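Local coordinates for O-ureido-L-serine synthase (Streptomyces lavendulae, PDB 3X44) that catalyses the pyridoxal-phosphate-dependent addition of hydroxyurea to O-acetyl-L-serine, giving O-ureido-L-serine for D-cycloserine biosynthesis, and also makes L-cysteine from sulfide, at the interface of chains A and B and the interface of chains A and C. Residues are numbered along the deposited sequence; one frame, centred on the assembly and turned at random. Chains: chain A/B/C, O-ureido-L-serine synthase.

Contact 1 joins chain A to chain B and contact 2 joins chain A to chain C, so one subunit carries two different two-fold surfaces, which fits the homotetramer and suggests a dimer of dimers. The centres of their C-alpha atoms lie about 35 Å apart, and they share no residue. Contact 1 draws on helix 99-107 and the short 3-10 helices 294-296 and 301-303, and combines an aromatic patch with a salt bridge. Contact 2 packs helices 147-164 and 180-192 against their copies, with no direct polar bond across in this patch. Each has a symmetry twin with the chains exchanged.

Contact 1: the interface of chains A and B. Residues chain A 103-104, 107-108, 296; chain B 261, 295, 303.
In this fold-type II pyridoxal-phosphate enzyme of the cysteine synthase family, the A-B interface pairs a side-on arginine-carboxylate clamp with aromatic rings set against helix 99-107. A:Arg296 presents one edge of its guanidinium to B:Glu295. NE donates to OE1 of the carboxylate at 2.9 Å, nearly straight (169° at H) and on the syn lone pair. Alongside it, NH2 of A:Arg296 donates to B:Glu295 OE2, also at 2.9 Å, but meets that oxygen from above the carboxylate plane. The two planes are therefore not coplanar but turned 29° apart, while both acceptors stay close to the guanidinium plane. The pair is a salt bridge, and a hydrogen bond to each oxygen restrains the rotation of the carboxylate.

Beside the clamp, A:Leu104 divides its methyls: CD1 rests against the carboxylate carbon CD of B:Glu295 at 3.6 Å, and CD2 presses on CE2 of B:Phe261 at 3.2 Å. Over the same face of that ring, toward the opposite edge, A:Ala107 places CB 3.6 Å from CE1 of B:Phe261. B:Phe303 turns its edge to helix 99-107, with CE2 3.4 Å from the backbone O of A:Lys103, which lies in the ring plane; the aliphatic stem of A:Lys103 crosses obliquely.

Further out, torsions set these groups. A:Arg296 holds CG in the crowded position between N and the carbonyl carbon (chi1 48°) and bends at chi3, whereas B:Glu295 is extended beyond CG. B:Phe261 keeps CG anti to its backbone N and meets B:Phe303 edge to edge, CZ lying in the plane of that ring. The A:Tyr108 hydroxyl OH reaches CB of B:Phe261 at 3.4 Å, and water 1 bridges it to the backbone N beside the ring.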
# COMPACT_ATOMS: atom_id res chain seq x y z
N LYS A 103 -10.50 0.24 -30.94
CA LYS A 103 -11.65 -0.19 -30.17
C LYS A 103 -11.63 0.33 -28.74
O LYS A 103 -12.67 0.69 -28.19
CB LYS A 103 -11.74 -1.71 -30.17
CG LYS A 103 -12.33 -2.28 -31.45
CD LYS A 103 -12.44 -3.80 -31.39
CE LYS A 103 -13.02 -4.36 -32.68
NZ LYS A 103 -14.10 -5.34 -32.39
N LEU A 104 -10.44 0.37 -28.14
CA LEU A 104 -10.32 0.84 -26.77
C LEU A 104 -10.66 2.32 -26.69
O LEU A 104 -11.38 2.75 -25.78
CB LEU A 104 -8.91 0.57 -26.24
CG LEU A 104 -8.71 -0.84 -25.67
CD1 LEU A 104 -7.40 -0.91 -24.90
CD2 LEU A 104 -9.87 -1.19 -24.75
N ALA A 107 -14.29 2.58 -26.87
CA ALA A 107 -14.93 2.12 -25.65
C ALA A 107 -15.07 3.24 -24.62
O ALA A 107 -16.11 3.37 -23.97
CB ALA A 107 -14.14 0.96 -25.05
N TYR A 108 -14.02 4.04 -24.45
CA TYR A 108 -14.06 5.13 -23.49
C TYR A 108 -14.85 6.34 -24.02
O TYR A 108 -14.98 7.35 -23.33
CB TYR A 108 -12.64 5.56 -23.12
CG TYR A 108 -11.92 4.54 -22.25
CD1 TYR A 108 -12.40 4.22 -20.98
CD2 TYR A 108 -10.77 3.90 -22.72
CE1 TYR A 108 -11.75 3.27 -20.19
CE2 TYR A 108 -10.12 2.95 -21.93
CZ TYR A 108 -10.61 2.64 -20.67
OH TYR A 108 -9.96 1.71 -19.89
N ARG A 296 -3.53 -5.80 -26.08
CA ARG A 296 -3.95 -4.95 -27.20
C ARG A 296 -3.08 -5.26 -28.42
O ARG A 296 -2.97 -4.45 -29.34
CB ARG A 296 -3.89 -3.45 -26.84
CG ARG A 296 -2.63 -2.94 -26.16
CD ARG A 296 -2.92 -1.66 -25.38
NE ARG A 296 -3.95 -1.87 -24.36
CZ ARG A 296 -4.17 -1.06 -23.32
NH1 ARG A 296 -3.42 0.02 -23.14
NH2 ARG A 296 -5.14 -1.35 -22.45
N PHE B 261 -13.41 0.31 -17.83
CA PHE B 261 -13.64 -0.67 -18.89
C PHE B 261 -13.63 -2.09 -18.33
O PHE B 261 -12.57 -2.63 -18.02
CB PHE B 261 -12.56 -0.51 -19.96
CG PHE B 261 -12.83 -1.28 -21.21
CD1 PHE B 261 -14.10 -1.28 -21.79
CD2 PHE B 261 -11.81 -2.01 -21.82
CE1 PHE B 261 -14.35 -1.99 -22.95
CE2 PHE B 261 -12.05 -2.73 -22.98
CZ PHE B 261 -13.32 -2.73 -23.55
N GLU B 295 -11.18 -5.68 -22.11
CA GLU B 295 -10.30 -5.95 -23.25
C GLU B 295 -10.34 -7.36 -23.85
O GLU B 295 -9.82 -7.58 -24.94
CB GLU B 295 -8.85 -5.60 -22.90
CG GLU B 295 -8.10 -4.88 -24.04
CD GLU B 295 -6.83 -4.18 -23.59
OE1 GLU B 295 -5.89 -4.06 -24.41
OE2 GLU B 295 -6.75 -3.74 -22.42
N PHE B 303 -19.10 -4.98 -28.54
CA PHE B 303 -18.68 -4.06 -29.57
C PHE B 303 -19.51 -4.13 -30.85
O PHE B 303 -19.06 -3.72 -31.93
CB PHE B 303 -17.19 -4.29 -29.88
CG PHE B 303 -16.27 -3.68 -28.86
CD1 PHE B 303 -16.03 -4.33 -27.65
CD2 PHE B 303 -15.65 -2.45 -29.10
CE1 PHE B 303 -15.18 -3.77 -26.70
CE2 PHE B 303 -14.81 -1.88 -28.16
CZ PHE B 303 -14.57 -2.54 -26.95
O HOH W 1 -10.77 1.53 -17.12

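Contact 2: the interface of chains A and C. Residues chain A 158, 161-162, 188, 191-192; chain C 153-154, 158, 161, 188, 192.
Helices 147-164 and 180-192 of this cysteine synthase-family enzyme pack against their counterparts around a two-fold axis, and the contact divides into a mostly apolar centre and a watered margin. At the centre the two Met188 side chains cross obliquely and touch through their terminal methyls, with CE of A:Met188 3.3 Å from CE of C:Met188, tighter than usual for carbons. Both chains bend at chi2 and chi3, which curls each thioether toward the neighbouring helix. Chain C's copy runs antiparallel past A:Val191, CG1 lying 3.8 Å from SD of C:Met188, and its methyl also rests on A:Ala192 CB. From the adjoining helix A:Leu161 meets it tip to tip, CD1 facing CE of C:Met188 at 3.9 Å.

Close packing continues where Ser158 meets its copy: the CB atoms of A:Ser158 and C:Ser158 are 3.6 Å apart. Neither hydroxyl bonds across the interface. OG of C:Ser158 instead turns back along its own helix to the backbone O of C:Glu154 at 2.6 Å, approaching from above the carbonyl plane (65° out of it). This occupies the hydroxyl within its own chain, which may allow the helices to approach closely here.

The margin is looser and polar. C:Glu154 crosses A:Leu161 at about a right angle, extended beyond CG, and spreads its carboxylate over two waters. Its OE1 reaches water 2 at 2.6 Å, which also meets the backbone O of A:Leu161; OE2 meets water 3, shared with the backbone O of A:Ala192. C:Arg153, extended from CG to NE, brings NH1 to water 3 at 3.0 Å with the water in its guanidinium plane.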
# COMPACT_ATOMS: atom_id res chain seq x y z
N SER A 158 9.96 8.19 -8.55
CA SER A 158 9.86 8.07 -7.09
C SER A 158 9.59 6.64 -6.66
O SER A 158 10.09 6.20 -5.62
CB SER A 158 8.75 8.98 -6.55
OG SER A 158 9.12 10.35 -6.64
N LEU A 161 12.97 4.67 -7.26
CA LEU A 161 13.95 4.98 -6.23
C LEU A 161 13.58 4.43 -4.85
O LEU A 161 14.45 3.97 -4.11
CB LEU A 161 14.17 6.48 -6.14
CG LEU A 161 14.93 7.09 -7.33
CD1 LEU A 161 14.75 8.61 -7.33
CD2 LEU A 161 16.41 6.71 -7.23
N ALA A 162 12.29 4.49 -4.52
CA ALA A 162 11.82 3.99 -3.23
C ALA A 162 12.02 2.48 -3.15
O ALA A 162 12.48 1.96 -2.13
CB ALA A 162 10.34 4.33 -3.04
N MET A 188 15.89 12.27 -12.61
CA MET A 188 15.85 12.06 -11.17
C MET A 188 16.96 11.07 -10.80
O MET A 188 17.57 11.18 -9.74
CB MET A 188 14.48 11.53 -10.75
CG MET A 188 13.34 12.52 -10.98
SD MET A 188 13.74 14.24 -10.55
CE MET A 188 13.67 14.16 -8.80
N VAL A 191 20.31 12.84 -10.34
CA VAL A 191 20.54 13.49 -9.06
C VAL A 191 20.73 12.53 -7.89
O VAL A 191 21.66 12.69 -7.09
CB VAL A 191 19.37 14.44 -8.73
CG1 VAL A 191 19.65 15.20 -7.44
CG2 VAL A 191 19.14 15.40 -9.88
N ALA A 192 19.88 11.52 -7.81
CA ALA A 192 19.96 10.57 -6.69
C ALA A 192 20.90 9.38 -6.88
O ALA A 192 21.59 8.98 -5.94
CB ALA A 192 18.55 10.08 -6.33
N ARG C 153 16.94 11.41 -0.38
CA ARG C 153 16.67 11.71 -1.77
C ARG C 153 15.80 10.62 -2.39
O ARG C 153 14.91 10.89 -3.18
CB ARG C 153 17.97 11.75 -2.58
CG ARG C 153 18.77 13.02 -2.47
CD ARG C 153 19.85 13.00 -3.53
NE ARG C 153 21.01 13.78 -3.11
CZ ARG C 153 22.18 13.24 -2.77
NH1 ARG C 153 22.35 11.93 -2.80
NH2 ARG C 153 23.18 14.03 -2.41
N GLU C 154 16.09 9.37 -2.01
CA GLU C 154 15.40 8.22 -2.58
C GLU C 154 14.09 7.78 -1.94
O GLU C 154 13.26 7.15 -2.60
CB GLU C 154 16.37 7.03 -2.63
CG GLU C 154 17.66 7.35 -3.39
CD GLU C 154 18.79 6.37 -3.10
OE1 GLU C 154 18.54 5.15 -3.05
OE2 GLU C 154 19.94 6.83 -2.93
N SER C 158 10.92 10.84 -2.43
CA SER C 158 10.05 10.06 -3.31
C SER C 158 8.63 9.93 -2.78
O SER C 158 7.68 9.81 -3.56
CB SER C 158 10.64 8.66 -3.52
OG SER C 158 11.88 8.73 -4.20
N LEU C 161 7.03 13.62 -3.22
CA LEU C 161 6.74 13.86 -4.62
C LEU C 161 5.57 13.01 -5.13
O LEU C 161 4.71 13.51 -5.86
CB LEU C 161 7.99 13.62 -5.48
CG LEU C 161 9.13 14.63 -5.27
CD1 LEU C 161 10.39 14.18 -6.01
CD2 LEU C 161 8.70 16.01 -5.77
N MET C 188 16.01 17.04 -4.53
CA MET C 188 15.07 16.39 -5.43
C MET C 188 13.97 17.38 -5.81
O MET C 188 13.53 17.43 -6.96
CB MET C 188 14.46 15.15 -4.76
CG MET C 188 15.45 13.99 -4.54
SD MET C 188 16.55 13.55 -5.94
CE MET C 188 15.56 12.38 -6.81
N ALA C 192 12.54 18.23 -9.59
CA ALA C 192 11.15 17.90 -9.89
C ALA C 192 10.14 19.04 -9.76
O ALA C 192 9.24 19.17 -10.60
CB ALA C 192 10.70 16.71 -9.01
O HOH W 2 16.94 4.12 -4.81
O HOH W 3 20.71 9.51 -3.41